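Local structure of alkaline phosphatase (Thermus thermophilus, 7KWD) at residues S33-R39 with L463-L468; L138-T142 with L247-V251; G111-I115 with I154-R159; Y86-V92 with K107-G111. The protein probably hydrolyses phosphate monoesters as a homodimeric alkaline phosphatase that uses zinc and magnesium ions. One frame throughout, in Å; residues are numbered along the deposited sequence.

Contact 1 of 4, residues S33-R39 with L463-L468; sequences SLGRRYR and LMGEAL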
# COMPACT_ATOMS: atom_id res chain seq x y z
N SER A 33 9.84 21.93 -5.56
CA SER A 33 10.27 22.39 -6.87
C SER A 33 11.24 21.41 -7.48
O SER A 33 12.01 20.75 -6.78
CB SER A 33 10.96 23.76 -6.76
OG SER A 33 10.01 24.78 -6.49
N LEU A 34 11.19 21.32 -8.82
CA LEU A 34 12.22 20.60 -9.55
C LEU A 34 13.55 21.33 -9.50
O LEU A 34 14.61 20.69 -9.36
CB LEU A 34 11.80 20.44 -11.00
CG LEU A 34 10.65 19.50 -11.35
CD1 LEU A 34 10.35 19.62 -12.86
CD2 LEU A 34 11.00 18.05 -10.96
N GLY A 35 13.54 22.64 -9.64
CA GLY A 35 14.78 23.39 -9.78
C GLY A 35 15.52 23.17 -11.08
O GLY A 35 16.68 23.53 -11.16
N ARG A 36 14.87 22.59 -12.09
CA ARG A 36 15.46 22.33 -13.39
C ARG A 36 14.41 22.63 -14.45
O ARG A 36 13.21 22.60 -14.18
CB ARG A 36 15.91 20.87 -13.60
CG ARG A 36 16.98 20.40 -12.67
CD ARG A 36 18.34 21.04 -12.95
NE ARG A 36 19.32 20.68 -11.92
CZ ARG A 36 20.58 21.08 -11.88
NH1 ARG A 36 21.05 21.89 -12.83
NH2 ARG A 36 21.38 20.69 -10.90
N ARG A 37 14.87 22.92 -15.65
CA ARG A 37 14.00 23.15 -16.80
C ARG A 37 14.34 22.14 -17.88
O ARG A 37 15.44 21.60 -17.92
CB ARG A 37 14.13 24.55 -17.31
CG ARG A 37 13.57 25.58 -16.36
CD ARG A 37 14.40 26.84 -16.46
NE ARG A 37 14.28 27.79 -15.35
CZ ARG A 37 13.76 29.01 -15.46
NH1 ARG A 37 13.26 29.43 -16.62
NH2 ARG A 37 13.72 29.81 -14.41
N TYR A 38 13.34 21.86 -18.73
CA TYR A 38 13.42 20.80 -19.71
C TYR A 38 12.71 21.27 -20.96
O TYR A 38 11.88 22.18 -20.91
CB TYR A 38 12.79 19.50 -19.19
CG TYR A 38 13.46 18.96 -17.96
CD1 TYR A 38 14.54 18.10 -18.05
CD2 TYR A 38 13.00 19.32 -16.70
CE1 TYR A 38 15.14 17.60 -16.89
CE2 TYR A 38 13.60 18.85 -15.56
CZ TYR A 38 14.67 17.99 -15.65
OH TYR A 38 15.25 17.53 -14.50
N ARG A 39 13.05 20.64 -22.09
CA ARG A 39 12.35 20.85 -23.34
C ARG A 39 11.30 19.78 -23.62
O ARG A 39 10.30 20.07 -24.29
CB ARG A 39 13.32 20.87 -24.54
CG ARG A 39 12.75 21.69 -25.75
CD ARG A 39 13.64 21.67 -27.02
NE ARG A 39 14.12 20.33 -27.26
CZ ARG A 39 14.02 19.66 -28.41
NH1 ARG A 39 13.48 20.23 -29.48
NH2 ARG A 39 14.49 18.41 -28.46
N LEU A 463 4.56 20.28 -11.24
CA LEU A 463 5.85 19.78 -11.71
C LEU A 463 5.94 19.81 -13.23
O LEU A 463 6.98 20.17 -13.79
CB LEU A 463 6.07 18.36 -11.21
CG LEU A 463 6.11 18.15 -9.71
CD1 LEU A 463 6.15 16.64 -9.45
CD2 LEU A 463 7.27 18.84 -9.12
N MET A 464 4.87 19.41 -13.91
CA MET A 464 4.89 19.47 -15.36
C MET A 464 5.05 20.91 -15.84
O MET A 464 5.80 21.18 -16.79
CB MET A 464 3.63 18.87 -15.95
CG MET A 464 3.49 17.40 -15.64
SD MET A 464 2.32 16.55 -16.70
CE MET A 464 0.75 17.24 -16.19
N GLY A 465 4.35 21.83 -15.19
CA GLY A 465 4.42 23.22 -15.63
C GLY A 465 5.78 23.84 -15.37
O GLY A 465 6.29 24.59 -16.20
N GLU A 466 6.37 23.55 -14.22
CA GLU A 466 7.72 24.01 -13.93
C GLU A 466 8.69 23.47 -14.95
O GLU A 466 9.47 24.22 -15.54
CB GLU A 466 8.18 23.60 -12.54
CG GLU A 466 9.67 23.87 -12.34
CD GLU A 466 10.16 23.60 -10.91
OE1 GLU A 466 9.46 22.90 -10.13
OE2 GLU A 466 11.29 24.07 -10.59
N ALA A 467 8.65 22.15 -15.19
CA ALA A 467 9.62 21.53 -16.08
C ALA A 467 9.67 22.24 -17.43
O ALA A 467 10.75 22.41 -18.00
CB ALA A 467 9.31 20.04 -16.31
N LEU A 468 8.51 22.64 -17.96
CA LEU A 468 8.47 23.16 -19.33
C LEU A 468 8.24 24.66 -19.42
O LEU A 468 8.21 25.21 -20.52
CB LEU A 468 7.35 22.46 -20.14
CG LEU A 468 7.44 20.94 -20.23
CD1 LEU A 468 6.29 20.41 -21.08
CD2 LEU A 468 8.76 20.55 -20.78
O HOH W 1 11.13 26.54 -9.24
O HOH W 2 12.65 24.99 -12.73
O HOH W 3 9.84 24.22 -22.45
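The loop that leads into strand 40-46 runs over the C-terminal end of helix 459-468 near the surface of the alkaline phosphatase fold, and Glu466 and Ala467 supply the hydrogen bonds that hold it. The carboxylate of Glu466 reaches the loop because its chain is extended, with CG anti to the backbone N (chi1 170°) and no bend beyond. Its two oxygens then take two successive amides: Leu34 N lies 2.7 Å from Glu466 OE1, and Gly35 N lies 2.8 Å from Glu466 OE2. Both donors come from above the carboxylate plane, 37° and 41° out of it, so the loop backbone lies over the group. OE2 of Glu466 also accepts from two waters, one of which bridges to the carbonyl O of Arg36.

Beneath this polar grip Leu34 turns inward. Its CD1 packs 3.6 Å from CB of Ala467, while CG meets Leu463 CD2 at 4.1 Å, the two leucine side chains crossing at about a right angle. Further along, Tyr38 N donates to Ala467 O over 2.7 Å, the Tyr38 ring brings CD2 to 3.8 Å from Ala467 CB, and Leu468 CD2 lies 3.5 Å from Tyr38 O. Leu311 touches Leu34, Tyr38 and Ala467, so strand 310-325 backs the contact; Tyr38 OH bonds to Gln445 O.

Two neutral amides and two waters thus share a carboxylate that is only partly exposed. Such a set of donors would be expected to stabilise its negative charge, while the apolar contacts of Leu34 and Tyr38 seat the loop on the helix.

Contact 2 of 4, residues L138-T142 with L247-V251; sequences LVTTT and LKEMV
Val139 and Met250 meet where strand 135-140 lies against helix 247-259, and CG1 of Val139 is the bump on which the packing turns. Anti to the backbone N (chi1 179°), this methyl is directed at the helix and rests 3.6 Å from Met250 CB. Leu247 CD1, at 4.0 Å from Val139 CG1, and Val251 CG2, at 4.1 Å from the same methyl, complete a hollow formed by three residues of one helix face, at positions i, i+3 and i+4.

A second bump points the other way. The Met250 chain slides past Val139 in the opposite direction and bends at its last torsion (chi3 -82°), which carries CE to 3.3 Å from Thr140 O. Beside it, Thr141 CG2 lies 3.9 Å from Leu247 CD1, their side chains crossing at about a right angle.

No hydrogen bond links the two segments; the axes of strand 138-140 and helix 247-251 approach to 8.4 Å and run nearly antiparallel, at 164°. Thr140 CB points away from the helix; its OG1 accepts from Thr142 N in an ST turn and bonds to Glu270, a magnesium ligand. The arrangement is the helix-on-sheet packing of an alpha/beta core, here with the far side of the strand next to the metal site.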
# COMPACT_ATOMS: atom_id res chain seq x y z
N LEU A 138 -0.07 10.30 -27.29
CA LEU A 138 -0.80 9.51 -26.30
C LEU A 138 -0.67 8.03 -26.67
O LEU A 138 -1.06 7.61 -27.77
CB LEU A 138 -2.27 9.92 -26.24
CG LEU A 138 -2.55 11.40 -25.92
CD1 LEU A 138 -4.02 11.77 -26.11
CD2 LEU A 138 -2.12 11.70 -24.49
N VAL A 139 -0.14 7.24 -25.76
CA VAL A 139 0.09 5.82 -26.01
C VAL A 139 -0.45 5.06 -24.84
O VAL A 139 -0.06 5.32 -23.69
CB VAL A 139 1.60 5.51 -26.20
CG1 VAL A 139 1.78 4.01 -26.44
CG2 VAL A 139 2.15 6.29 -27.36
N THR A 140 -1.34 4.10 -25.11
CA THR A 140 -1.92 3.37 -23.98
C THR A 140 -2.38 1.98 -24.37
O THR A 140 -2.55 1.68 -25.54
CB THR A 140 -3.12 4.15 -23.41
OG1 THR A 140 -3.75 3.39 -22.39
CG2 THR A 140 -4.12 4.43 -24.52
N THR A 141 -2.55 1.13 -23.36
CA THR A 141 -3.14 -0.18 -23.54
C THR A 141 -4.66 -0.17 -23.34
O THR A 141 -5.30 -1.20 -23.60
CB THR A 141 -2.52 -1.21 -22.58
OG1 THR A 141 -2.65 -0.74 -21.23
CG2 THR A 141 -1.06 -1.45 -22.91
N THR A 142 -5.23 0.94 -22.87
CA THR A 142 -6.68 1.07 -22.90
C THR A 142 -7.12 1.52 -24.29
O THR A 142 -6.29 1.80 -25.17
CB THR A 142 -7.17 2.07 -21.84
OG1 THR A 142 -6.70 3.38 -22.19
CG2 THR A 142 -6.66 1.70 -20.43
N LEU A 247 2.83 -2.82 -25.14
CA LEU A 247 3.03 -1.39 -24.86
C LEU A 247 4.38 -0.93 -25.41
O LEU A 247 4.48 0.15 -26.03
CB LEU A 247 2.89 -1.13 -23.37
CG LEU A 247 2.86 0.36 -22.98
CD1 LEU A 247 1.78 1.11 -23.71
CD2 LEU A 247 2.67 0.45 -21.46
N LYS A 248 5.42 -1.74 -25.23
CA LYS A 248 6.74 -1.38 -25.74
C LYS A 248 6.71 -1.10 -27.23
O LYS A 248 7.28 -0.09 -27.70
CB LYS A 248 7.75 -2.50 -25.44
CG LYS A 248 9.18 -2.21 -25.97
CD LYS A 248 10.08 -3.42 -25.67
CE LYS A 248 11.56 -3.15 -25.96
NZ LYS A 248 12.34 -4.41 -25.74
N GLU A 249 6.08 -1.99 -28.00
CA GLU A 249 6.04 -1.81 -29.45
C GLU A 249 5.38 -0.49 -29.83
O GLU A 249 5.77 0.16 -30.80
CB GLU A 249 5.29 -2.98 -30.12
CG GLU A 249 6.16 -4.24 -30.27
CD GLU A 249 5.39 -5.51 -30.68
OE1 GLU A 249 4.20 -5.69 -30.32
OE2 GLU A 249 6.00 -6.33 -31.38
N MET A 250 4.36 -0.10 -29.08
CA MET A 250 3.69 1.17 -29.36
C MET A 250 4.60 2.34 -29.01
O MET A 250 4.73 3.28 -29.80
CB MET A 250 2.37 1.23 -28.59
CG MET A 250 1.28 0.34 -29.20
SD MET A 250 -0.37 0.56 -28.52
CE MET A 250 -0.44 -0.34 -27.11
N VAL A 251 5.27 2.30 -27.85
CA VAL A 251 6.22 3.37 -27.53
C VAL A 251 7.35 3.45 -28.57
O VAL A 251 7.76 4.55 -28.98
CB VAL A 251 6.76 3.19 -26.10
CG1 VAL A 251 7.83 4.20 -25.83
CG2 VAL A 251 5.62 3.35 -25.07

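Contact 3 of 4, residues G111-I115 with I154-R159; sequences GGLAI and ISNPDR
Leu113 and Asn156 form a single antiparallel beta bridge between two loops of the alkaline phosphatase fold, one following helix 95-104 and the other following helix 147-153. They are a hydrogen-bonded pair: Leu113 N lies 2.8 Å from Asn156 O, and Asn156 N lies 2.9 Å from Leu113 O. Next to the bridge, Ser155 OG donates to Ala114 O over 2.8 Å, from 54° above the carbonyl plane.

The tight side is the one filled by Leu113. Its CD1 touches both Ile154 CD1 and Arg159 CA at 4.0 Å, and helices 147-153 and 162-172 close round the same side chain through Ala150 and Ile165. Ile115 covers another part of the bridge, with CG2 3.7 Å from Asn156 O.

The outer side is looser. Ile115 CD1 only grazes the exposed Pro157, at 4.1 Å from its CB, and Asp158 is turned away from the other loop. An Asx turn shapes this corner, Asp158 N donating in plane to a lone pair of Asn156 OD1.

Beyond it the guanidinium of Arg159 leaves the contact for a salt bridge with Glu94 and a hydrogen bond to a tartrate probably taken up from the crystallisation liquor, close to Ser95, the probable phosphoserine nucleophile. Arg159 N donates to Gly111 O over 3.2 Å, and with CG between the backbone N and the carbonyl carbon (chi1 56°) the start of the arginine chain passes the same oxygen, Arg159 CG lying 3.3 Å from Gly111 O.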
# COMPACT_ATOMS: atom_id res chain seq x y z
N GLY A 111 -15.65 11.67 -12.77
CA GLY A 111 -16.52 11.50 -13.93
C GLY A 111 -16.28 12.31 -15.19
O GLY A 111 -16.33 11.76 -16.30
N GLY A 112 -16.07 13.61 -15.06
CA GLY A 112 -15.78 14.43 -16.21
C GLY A 112 -14.28 14.55 -16.52
O GLY A 112 -13.42 14.34 -15.67
N LEU A 113 -14.00 14.87 -17.78
CA LEU A 113 -12.65 15.08 -18.29
C LEU A 113 -12.37 16.57 -18.38
O LEU A 113 -13.07 17.29 -19.10
CB LEU A 113 -12.50 14.45 -19.67
CG LEU A 113 -12.64 12.94 -19.73
CD1 LEU A 113 -12.61 12.43 -21.18
CD2 LEU A 113 -11.53 12.27 -18.91
N ALA A 114 -11.34 17.03 -17.67
CA ALA A 114 -10.94 18.45 -17.70
C ALA A 114 -12.15 19.37 -17.60
O ALA A 114 -12.36 20.27 -18.42
CB ALA A 114 -10.15 18.77 -18.96
N ILE A 115 -12.93 19.16 -16.55
CA ILE A 115 -14.17 19.91 -16.35
C ILE A 115 -14.61 19.73 -14.91
O ILE A 115 -14.34 18.71 -14.28
CB ILE A 115 -15.24 19.41 -17.36
CG1 ILE A 115 -16.36 20.42 -17.55
CG2 ILE A 115 -15.78 18.04 -16.88
CD1 ILE A 115 -17.38 20.00 -18.64
N ILE A 154 -8.30 16.96 -23.76
CA ILE A 154 -9.61 17.54 -24.11
C ILE A 154 -10.56 17.58 -22.92
O ILE A 154 -10.37 16.93 -21.90
CB ILE A 154 -10.29 16.79 -25.29
CG1 ILE A 154 -10.44 15.28 -25.01
CG2 ILE A 154 -9.50 17.02 -26.61
CD1 ILE A 154 -11.75 14.89 -24.26
N SER A 155 -11.63 18.36 -23.09
CA SER A 155 -12.63 18.53 -22.05
C SER A 155 -13.96 17.92 -22.48
O SER A 155 -14.41 18.12 -23.61
CB SER A 155 -12.88 20.01 -21.72
OG SER A 155 -13.89 20.07 -20.71
N ASN A 156 -14.59 17.21 -21.57
CA ASN A 156 -15.87 16.58 -21.88
C ASN A 156 -16.58 16.18 -20.60
O ASN A 156 -15.95 15.60 -19.70
CB ASN A 156 -15.65 15.35 -22.78
CG ASN A 156 -16.96 14.80 -23.34
OD1 ASN A 156 -17.90 14.54 -22.58
ND2 ASN A 156 -17.01 14.65 -24.65
N PRO A 157 -17.88 16.46 -20.47
CA PRO A 157 -18.57 16.18 -19.20
C PRO A 157 -18.76 14.71 -18.92
O PRO A 157 -19.05 14.38 -17.77
CB PRO A 157 -19.93 16.88 -19.35
CG PRO A 157 -20.09 17.08 -20.82
CD PRO A 157 -18.73 17.25 -21.39
N ASP A 158 -18.58 13.83 -19.91
CA ASP A 158 -18.83 12.39 -19.78
C ASP A 158 -17.62 11.63 -20.32
O ASP A 158 -17.41 11.57 -21.54
CB ASP A 158 -20.09 12.01 -20.56
CG ASP A 158 -20.49 10.52 -20.41
OD1 ASP A 158 -19.92 9.81 -19.56
OD2 ASP A 158 -21.40 10.09 -21.16
N ARG A 159 -16.83 11.04 -19.40
CA ARG A 159 -15.66 10.28 -19.80
C ARG A 159 -16.04 9.15 -20.75
O ARG A 159 -15.24 8.75 -21.58
CB ARG A 159 -14.92 9.71 -18.58
CG ARG A 159 -15.74 8.83 -17.64
CD ARG A 159 -14.89 8.11 -16.60
NE ARG A 159 -13.94 7.14 -17.16
CZ ARG A 159 -13.09 6.42 -16.42
NH1 ARG A 159 -12.28 5.52 -16.98
NH2 ARG A 159 -13.06 6.59 -15.09

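Contact 4 of 4, residues Y86-V92 with K107-G111; sequences YSLTSYV and KTVNG
Tyr86 and Lys107 meet through two torsions: the tyrosine holds its ring between its own backbone N and carbonyl carbon (chi1 53°), and the lysine chain bends at chi2 (-85°) before running out extended. Together they set the ammonium over the ring face in a cation-pi contact, with Lys107 NZ 4.0 Å from the centroid of the Tyr86 ring and 28° off its normal. The same nitrogen donates to Tyr86 O over 2.7 Å, and Asp456 adds a salt bridge. The two segments are the loops flanking helix 95-104 of the alkaline phosphatase fold, the helix that begins with the probable nucleophile Ser95.

In the middle the backbones join directly: Leu88 N donates to Thr108 O at 3.1 Å. Leu88 CB packs 3.9 Å from Lys107 CB, and helix 479-487 covers Leu88 and Val109 with Ala482.

Toward the dimer interface a second polar group forms round Asn110. Ser331 of the second subunit takes a bond from Asn110 ND2 through its carbonyl, and Tyr332 of that subunit likewise engages Ser90 OG. A water accepts from Asn110 N and donates to Ser87 OG, linking the two loops. The Asn110 amide reaches two points of the 86-92 loop: its OD1 lies 2.8 Å from Ser87 OG, and its ND2 makes a weak, 3.3 Å hydrogen bond to Val92 O.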
# COMPACT_ATOMS: atom_id res chain seq x y z
N TYR A 86 -7.12 11.33 -3.46
CA TYR A 86 -8.53 11.66 -3.27
C TYR A 86 -9.00 12.75 -4.22
O TYR A 86 -8.26 13.67 -4.60
CB TYR A 86 -8.81 12.06 -1.83
CG TYR A 86 -7.97 13.14 -1.21
CD1 TYR A 86 -8.30 14.48 -1.35
CD2 TYR A 86 -6.89 12.82 -0.41
CE1 TYR A 86 -7.54 15.48 -0.72
CE2 TYR A 86 -6.14 13.78 0.20
CZ TYR A 86 -6.47 15.11 0.04
OH TYR A 86 -5.73 16.07 0.67
N SER A 87 -10.25 12.63 -4.64
CA SER A 87 -10.86 13.61 -5.53
C SER A 87 -11.61 14.65 -4.67
O SER A 87 -11.49 14.66 -3.44
CB SER A 87 -11.78 12.91 -6.52
OG SER A 87 -12.76 12.17 -5.83
N LEU A 88 -12.43 15.49 -5.30
CA LEU A 88 -12.97 16.66 -4.60
C LEU A 88 -13.96 16.28 -3.50
O LEU A 88 -13.98 16.92 -2.44
CB LEU A 88 -13.62 17.60 -5.61
CG LEU A 88 -14.18 18.93 -5.11
CD1 LEU A 88 -13.20 19.64 -4.21
CD2 LEU A 88 -14.54 19.75 -6.33
N THR A 89 -14.78 15.24 -3.73
CA THR A 89 -15.82 14.82 -2.79
C THR A 89 -15.69 13.38 -2.32
O THR A 89 -16.54 12.93 -1.55
CB THR A 89 -17.22 15.00 -3.40
OG1 THR A 89 -17.40 14.13 -4.53
CG2 THR A 89 -17.42 16.40 -3.85
N SER A 90 -14.64 12.65 -2.72
CA SER A 90 -14.51 11.25 -2.35
C SER A 90 -13.06 10.91 -2.05
O SER A 90 -12.17 11.19 -2.86
CB SER A 90 -14.97 10.33 -3.48
OG SER A 90 -14.63 9.00 -3.18
N TYR A 91 -12.83 10.24 -0.94
CA TYR A 91 -11.50 9.76 -0.61
C TYR A 91 -11.03 8.65 -1.51
O TYR A 91 -9.87 8.26 -1.39
CB TYR A 91 -11.46 9.33 0.83
CG TYR A 91 -11.31 10.57 1.63
CD1 TYR A 91 -10.10 11.15 1.72
CD2 TYR A 91 -12.39 11.22 2.20
CE1 TYR A 91 -9.91 12.25 2.36
CE2 TYR A 91 -12.19 12.38 2.87
CZ TYR A 91 -10.92 12.88 2.95
OH TYR A 91 -10.55 14.07 3.59
N VAL A 92 -11.85 8.17 -2.43
CA VAL A 92 -11.41 7.23 -3.45
C VAL A 92 -11.76 7.81 -4.81
O VAL A 92 -12.94 7.98 -5.15
CB VAL A 92 -12.05 5.85 -3.27
CG1 VAL A 92 -11.55 4.89 -4.37
CG2 VAL A 92 -11.77 5.34 -1.87
N LYS A 107 -8.71 19.65 -8.02
CA LYS A 107 -9.57 18.52 -7.72
C LYS A 107 -10.88 18.71 -8.46
O LYS A 107 -11.42 19.82 -8.50
CB LYS A 107 -9.85 18.41 -6.23
CG LYS A 107 -8.60 18.42 -5.36
CD LYS A 107 -8.03 17.02 -5.26
CE LYS A 107 -7.07 16.84 -4.09
NZ LYS A 107 -6.30 15.55 -4.21
N THR A 108 -11.37 17.62 -9.05
CA THR A 108 -12.67 17.60 -9.71
C THR A 108 -13.50 16.47 -9.12
O THR A 108 -13.03 15.65 -8.32
CB THR A 108 -12.54 17.43 -11.23
OG1 THR A 108 -11.92 16.17 -11.52
CG2 THR A 108 -11.69 18.54 -11.79
N VAL A 109 -14.76 16.48 -9.48
CA VAL A 109 -15.68 15.40 -9.14
C VAL A 109 -15.41 14.24 -10.08
O VAL A 109 -15.10 14.44 -11.26
CB VAL A 109 -17.11 15.92 -9.25
CG1 VAL A 109 -18.06 14.75 -9.27
CG2 VAL A 109 -17.40 16.91 -8.10
N ASN A 110 -15.52 13.01 -9.55
CA ASN A 110 -15.30 11.82 -10.37
C ASN A 110 -16.22 11.85 -11.58
O ASN A 110 -17.43 12.07 -11.43
CB ASN A 110 -15.56 10.55 -9.55
CG ASN A 110 -14.55 10.35 -8.40
OD1 ASN A 110 -13.55 11.07 -8.30
ND2 ASN A 110 -14.83 9.37 -7.52
N GLY A 111 -15.65 11.67 -12.77
CA GLY A 111 -16.52 11.50 -13.93
C GLY A 111 -16.28 12.31 -15.19
O GLY A 111 -16.33 11.76 -16.30
O HOH W 4 -15.45 13.44 -6.37

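Contact 2 is wholly buried and without a hydrogen bond across it, and contact 4 is largely buried too, whereas contact 1, about 25 Å from contact 2 between centres, is partly buried near the surface and relies on a carboxylate, waters and backbone amides. Contacts 3 and 4 share Gly111, so one loop after helix 95-104 is held successively by 86-92 and by 154-159; they touch through Ile115 O and Thr108 CG2, 3.6 Å apart. Contact 3 is bridged mainly by backbone, contact 4 mostly by side chains, among them a cation-pi pair, with one backbone bond, and contact 4 alone also meets the second subunit. Contacts 2, 3 and 4 approach metal-site residues; contact 1 lies away from them.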